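Local coordinates for protein beta-Ala-His dipeptidase (PDB 3DLJ) that hydrolyses carnosine, anserine and other Xaa-His dipeptides as a secreted, homodimeric M20-family metallopeptidase carrying two zinc ions per subunit, at residues W34-D40 / E51-M55; M56-A60 / P89-L93. All blocks are in the same frame, centred on the assembly; numbering follows the deposited sequence.

Contact 1. Residues W34-D40 / E51-M55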
loop_
_atom_site.group_PDB
_atom_site.type_symbol
_atom_site.label_atom_id
_atom_site.label_comp_id
_atom_site.label_asym_id
_atom_site.label_seq_id
_atom_site.Cartn_x
_atom_site.Cartn_y
_atom_site.Cartn_z
ATOM N N TRP A 34 -14.894 12.737 -1.125
ATOM C CA TRP A 34 -14.596 11.305 -1.316
ATOM C C TRP A 34 -14.154 10.620 -0.008
ATOM O O TRP A 34 -14.527 9.501 0.240
ATOM C CB TRP A 34 -13.586 11.063 -2.456
ATOM C CG TRP A 34 -14.172 11.168 -3.843
ATOM C CD1 TRP A 34 -15.225 11.946 -4.236
ATOM C CD2 TRP A 34 -13.680 10.528 -5.037
ATOM N NE1 TRP A 34 -15.439 11.808 -5.585
ATOM C CE2 TRP A 34 -14.510 10.944 -6.106
ATOM C CE3 TRP A 34 -12.623 9.642 -5.304
ATOM C CZ2 TRP A 34 -14.332 10.495 -7.421
ATOM C CZ3 TRP A 34 -12.440 9.189 -6.618
ATOM C CH2 TRP A 34 -13.296 9.622 -7.659
ATOM N N VAL A 35 -13.374 11.323 0.806
ATOM C CA VAL A 35 -12.913 10.861 2.113
ATOM C C VAL A 35 -14.069 10.623 3.120
ATOM O O VAL A 35 -14.009 9.711 3.945
ATOM C CB VAL A 35 -11.838 11.863 2.704
ATOM C CG1 VAL A 35 -11.730 11.738 4.244
ATOM C CG2 VAL A 35 -10.463 11.648 2.031
ATOM N N ALA A 36 -15.112 11.448 3.030
ATOM C CA ALA A 36 -16.295 11.340 3.873
ATOM C C ALA A 36 -17.161 10.093 3.580
ATOM O O ALA A 36 -18.018 9.725 4.380
ATOM C CB ALA A 36 -17.121 12.625 3.776
ATOM N N ILE A 37 -16.929 9.452 2.436
ATOM C CA ILE A 37 -17.566 8.178 2.129
ATOM C C ILE A 37 -16.736 7.084 2.814
ATOM O O ILE A 37 -15.606 6.838 2.445
ATOM C CB ILE A 37 -17.688 7.931 0.616
ATOM C CG1 ILE A 37 -18.413 9.128 -0.054
ATOM C CG2 ILE A 37 -18.431 6.601 0.347
ATOM C CD1 ILE A 37 -18.448 9.108 -1.567
ATOM N N GLU A 38 -17.305 6.456 3.832
ATOM C CA GLU A 38 -16.554 5.553 4.690
ATOM C C GLU A 38 -16.392 4.172 4.061
ATOM O O GLU A 38 -16.966 3.178 4.531
ATOM C CB GLU A 38 -17.209 5.519 6.064
ATOM C CG GLU A 38 -17.278 6.938 6.623
ATOM C CD GLU A 38 -17.765 7.009 8.060
ATOM O OE1 GLU A 38 -17.765 5.958 8.746
ATOM O OE2 GLU A 38 -18.127 8.123 8.507
ATOM N N SER A 39 -15.575 4.131 2.999
ATOM C CA SER A 39 -15.440 2.954 2.116
ATOM C C SER A 39 -14.522 1.859 2.682
ATOM O O SER A 39 -13.613 1.350 2.020
ATOM C CB SER A 39 -14.990 3.394 0.720
ATOM O OG SER A 39 -13.872 4.265 0.797
ATOM N N ASP A 40 -14.815 1.477 3.914
ATOM C CA ASP A 40 -13.988 0.543 4.683
ATOM C C ASP A 40 -14.265 -0.903 4.201
ATOM O O ASP A 40 -15.368 -1.435 4.397
ATOM C CB ASP A 40 -14.331 0.777 6.159
ATOM C CG ASP A 40 -13.599 -0.140 7.122
ATOM O OD1 ASP A 40 -13.117 -1.211 6.726
ATOM O OD2 ASP A 40 -13.552 0.227 8.322
ATOM N N GLU A 51 -21.300 1.578 1.946
ATOM C CA GLU A 51 -20.552 2.815 1.700
ATOM C C GLU A 51 -19.436 2.612 0.674
ATOM O O GLU A 51 -19.073 3.510 -0.078
ATOM C CB GLU A 51 -19.965 3.342 3.006
ATOM C CG GLU A 51 -20.943 4.113 3.850
ATOM C CD GLU A 51 -21.606 5.218 3.069
ATOM O OE1 GLU A 51 -20.965 6.280 2.882
ATOM O OE2 GLU A 51 -22.765 5.034 2.628
ATOM N N LEU A 52 -18.918 1.401 0.630
ATOM C CA LEU A 52 -17.936 1.038 -0.368
ATOM C C LEU A 52 -18.550 0.962 -1.761
ATOM O O LEU A 52 -17.927 1.381 -2.721
ATOM C CB LEU A 52 -17.266 -0.266 0.048
ATOM C CG LEU A 52 -16.098 -0.845 -0.730
ATOM C CD1 LEU A 52 -15.034 0.196 -1.182
ATOM C CD2 LEU A 52 -15.499 -1.964 0.126
ATOM N N PHE A 53 -19.775 0.436 -1.865
ATOM C CA PHE A 53 -20.502 0.370 -3.139
ATOM C C PHE A 53 -20.874 1.762 -3.638
ATOM O O PHE A 53 -20.869 2.012 -4.845
ATOM C CB PHE A 53 -21.790 -0.461 -2.995
ATOM C CG PHE A 53 -21.616 -1.936 -3.293
ATOM C CD1 PHE A 53 -21.026 -2.786 -2.364
ATOM C CD2 PHE A 53 -22.067 -2.467 -4.503
ATOM C CE1 PHE A 53 -20.872 -4.150 -2.641
ATOM C CE2 PHE A 53 -21.927 -3.817 -4.788
ATOM C CZ PHE A 53 -21.331 -4.663 -3.866
ATOM N N ARG A 54 -21.230 2.650 -2.711
ATOM C CA ARG A 54 -21.581 4.023 -3.055
ATOM C C ARG A 54 -20.369 4.779 -3.600
ATOM O O ARG A 54 -20.503 5.548 -4.538
ATOM C CB ARG A 54 -22.147 4.765 -1.859
ATOM C CG ARG A 54 -22.822 6.047 -2.279
ATOM C CD ARG A 54 -23.614 6.651 -1.157
ATOM N NE ARG A 54 -22.723 7.131 -0.112
ATOM C CZ ARG A 54 -22.215 8.353 -0.059
ATOM N NH1 ARG A 54 -21.421 8.661 0.953
ATOM N NH2 ARG A 54 -22.489 9.266 -1.004
ATOM N N MET A 55 -19.203 4.529 -3.003
ATOM C CA MET A 55 -17.911 5.039 -3.459
ATOM C C MET A 55 -17.614 4.670 -4.915
ATOM O O MET A 55 -17.290 5.532 -5.726
ATOM C CB MET A 55 -16.780 4.525 -2.536
ATOM C CG MET A 55 -15.376 5.124 -2.799
ATOM S SD MET A 55 -15.167 6.881 -2.429
ATOM C CE MET A 55 -15.616 7.669 -4.021
#

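Contact 2. Residues M56-A60 / P89-L93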
loop_
_atom_site.group_PDB
_atom_site.type_symbol
_atom_site.label_atom_id
_atom_site.label_comp_id
_atom_site.label_asym_id
_atom_site.label_seq_id
_atom_site.Cartn_x
_atom_site.Cartn_y
_atom_site.Cartn_z
ATOM N N MET A 56 -17.704 3.381 -5.239
ATOM C CA MET A 56 -17.514 2.919 -6.611
ATOM C C MET A 56 -18.502 3.584 -7.553
ATOM O O MET A 56 -18.147 3.912 -8.683
ATOM C CB MET A 56 -17.615 1.392 -6.689
ATOM C CG MET A 56 -16.618 0.676 -5.742
ATOM S SD MET A 56 -14.955 1.367 -5.848
ATOM C CE MET A 56 -14.422 0.725 -7.436
ATOM N N ALA A 57 -19.738 3.797 -7.093
ATOM C CA ALA A 57 -20.765 4.474 -7.901
ATOM C C ALA A 57 -20.464 5.957 -8.134
ATOM O O ALA A 57 -20.666 6.481 -9.241
ATOM C CB ALA A 57 -22.144 4.285 -7.260
ATOM N N VAL A 58 -19.967 6.631 -7.099
ATOM C CA VAL A 58 -19.553 8.039 -7.199
ATOM C C VAL A 58 -18.379 8.233 -8.189
ATOM O O VAL A 58 -18.389 9.171 -9.012
ATOM C CB VAL A 58 -19.207 8.625 -5.800
ATOM C CG1 VAL A 58 -18.461 9.987 -5.918
ATOM C CG2 VAL A 58 -20.477 8.776 -4.963
ATOM N N ALA A 59 -17.395 7.332 -8.100
ATOM C CA ALA A 59 -16.272 7.258 -9.045
ATOM C C ALA A 59 -16.690 6.913 -10.490
ATOM O O ALA A 59 -16.187 7.517 -11.436
ATOM C CB ALA A 59 -15.216 6.266 -8.539
ATOM N N ALA A 60 -17.598 5.947 -10.661
ATOM C CA ALA A 60 -18.115 5.594 -11.994
ATOM C C ALA A 60 -18.777 6.792 -12.628
ATOM O O ALA A 60 -18.615 7.031 -13.829
ATOM C CB ALA A 60 -19.112 4.458 -11.907
ATOM N N PRO A 89 -17.582 -5.058 -3.930
ATOM C CA PRO A 89 -17.784 -3.858 -4.748
ATOM C C PRO A 89 -17.346 -4.037 -6.200
ATOM O O PRO A 89 -16.340 -4.718 -6.451
ATOM C CB PRO A 89 -16.891 -2.810 -4.060
ATOM C CG PRO A 89 -15.929 -3.590 -3.268
ATOM C CD PRO A 89 -16.738 -4.748 -2.761
ATOM N N PRO A 90 -18.082 -3.414 -7.149
ATOM C CA PRO A 90 -17.747 -3.566 -8.559
ATOM C C PRO A 90 -16.374 -3.016 -8.866
ATOM O O PRO A 90 -15.846 -2.185 -8.114
ATOM C CB PRO A 90 -18.841 -2.762 -9.292
ATOM C CG PRO A 90 -19.362 -1.802 -8.289
ATOM C CD PRO A 90 -19.263 -2.550 -6.962
ATOM N N VAL A 91 -15.773 -3.522 -9.932
ATOM C CA VAL A 91 -14.529 -2.966 -10.396
ATOM C C VAL A 91 -14.892 -2.027 -11.554
ATOM O O VAL A 91 -15.658 -2.398 -12.445
ATOM C CB VAL A 91 -13.519 -4.049 -10.816
ATOM C CG1 VAL A 91 -12.377 -3.423 -11.592
ATOM C CG2 VAL A 91 -12.962 -4.779 -9.571
ATOM N N ILE A 92 -14.376 -0.802 -11.509
ATOM C CA ILE A 92 -14.541 0.089 -12.630
ATOM C C ILE A 92 -13.499 -0.244 -13.677
ATOM O O ILE A 92 -12.306 -0.303 -13.376
ATOM C CB ILE A 92 -14.446 1.565 -12.224
ATOM C CG1 ILE A 92 -15.655 1.927 -11.362
ATOM C CG2 ILE A 92 -14.330 2.473 -13.486
ATOM C CD1 ILE A 92 -15.559 3.281 -10.741
ATOM N N LEU A 93 -13.982 -0.498 -14.894
ATOM C CA LEU A 93 -13.135 -0.627 -16.071
ATOM C C LEU A 93 -13.543 0.435 -17.077
ATOM O O LEU A 93 -14.551 0.266 -17.776
ATOM C CB LEU A 93 -13.269 -2.019 -16.689
ATOM C CG LEU A 93 -12.714 -3.232 -15.929
ATOM C CD1 LEU A 93 -12.914 -4.466 -16.789
ATOM C CD2 LEU A 93 -11.249 -3.054 -15.610
#

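Contact 1. Residues W34-D40 / E51-M55
Met-55 lays its terminal methyl over one face of the Trp-34 indole: CE sits 3.9 Å from the centroid of the five-membered ring and 23° off the ring normal, a CH-pi contact made above the ring, offset toward its rim. The sulfur stands farther off and oblique, SD 5.1 Å from the same centroid, which makes the pair a Met-aromatic contact led by the methyl. With CG anti to the backbone N (chi1 -173°), the Met-55 chain leaves the helix toward residues 34-40, then bends at chi2 and chi3 to turn CE down onto the ring.

Ile-37 packs between Met-55 and the Glu-51/Arg-54 salt bridge. Its CG2 rests 3.2 Å from Glu-51 O and its CG1 3.2 Å from Arg-54 NH1, while CD1 lies over a face of the guanidinium. Within the helix, Arg-54 NH1 donates to the syn lone pair of Glu-51 OE1 at 3.1 Å, nearly straight (169°) and in the guanidinium plane, whereas the NE to OE2 bond is weak. An alanine in place of Ile-37 would probably strip the apolar cover from the guanidinium face and open a gap beside Met-55.

Farther along, Ser-39 CB touches Leu-52 CD1 at 3.7 Å. The Ser-39 hydroxyl turns elsewhere, to Leu-111 O and Lys-145 NZ. The chain passes through inverse gamma turns centred on Glu-38 and Ser-39, and here the CA atoms of Ser-39 and Leu-52 are 4.0 Å apart. Leu-52 in turn lies about 4 Å, side chain to side chain, from Asp-112, by similarity an active-site residue, so this packing of a post-helix loop on helix 46-65 lies beside the dizinc site of an M20 peptidase, consistent with a second-shell position.

Contact 2. Residues M56-A60 / P89-L93
Ile-92 pushes its delta methyl into a shallow hollow on residues 56-60 of helix 46-65, floored by backbone and edged by two alanines. CD1 lies 3.4 Å from both Met-56 O and Ala-60 N, the two ends of one helical hydrogen bond, so the methyl rests against that turn itself. The methyl groups of the alanines form the rim, Ala-59 CB at 3.7 Å and Ala-60 CB at 3.9 Å from Ile-92 CD1. An extended chain (chi2 171°) carries CD1 this far from the strand, and such small side chains on the helix leave its backbone accessible to it.

The helix and strand segments run almost parallel, their axes 11° apart and 9.2 Å at closest approach. This is the layering of an alpha/beta domain: helix 46-65 covers strand 91-96 on one face of the six-stranded mixed sheet, in the M20 domain that carries the zinc ligands. Strand 69-73, the neighbouring strand, extends the sheet surface under the helix, where Val-70 and Ser-72 also touch Ala-60.

At the other end the larger bump comes from the helix. Met-56, bent at both chi2 and chi3, curls against the two prolines that lead into the strand: its CB meets Pro-90 CG at 4.0 Å and its CG meets Pro-89 CB at 3.9 Å. The methyl goes farther, CE coming to 3.3 Å from Pro-90 O, and also approaches Ile-92 CG1. Pro-89 and Pro-90 further touch Leu-52 and Phe-53 respectively, one turn back along the helix.

Overall arrangement
From the N terminus, helix 24-35 ends in a loop that doubles back against helix 46-65, and contact 1 closes this short excursion with 10 residues between its segments. The helix runs on directly into residues 56-60, after which strand 69-73 and the shorter strands 77-79 and 85-87 precede 89-93; contact 2 closes that longer, 28-residue loop. The two closures follow in series, neither nested nor crossed, with centres 11 Å apart. Helix 46-65 is their common element, tied to the loop near the zinc site in one and to the sheet in the other. They touch directly at several points, among them Trp-34 NE1 and Val-58 CG1, 3.5 Å apart.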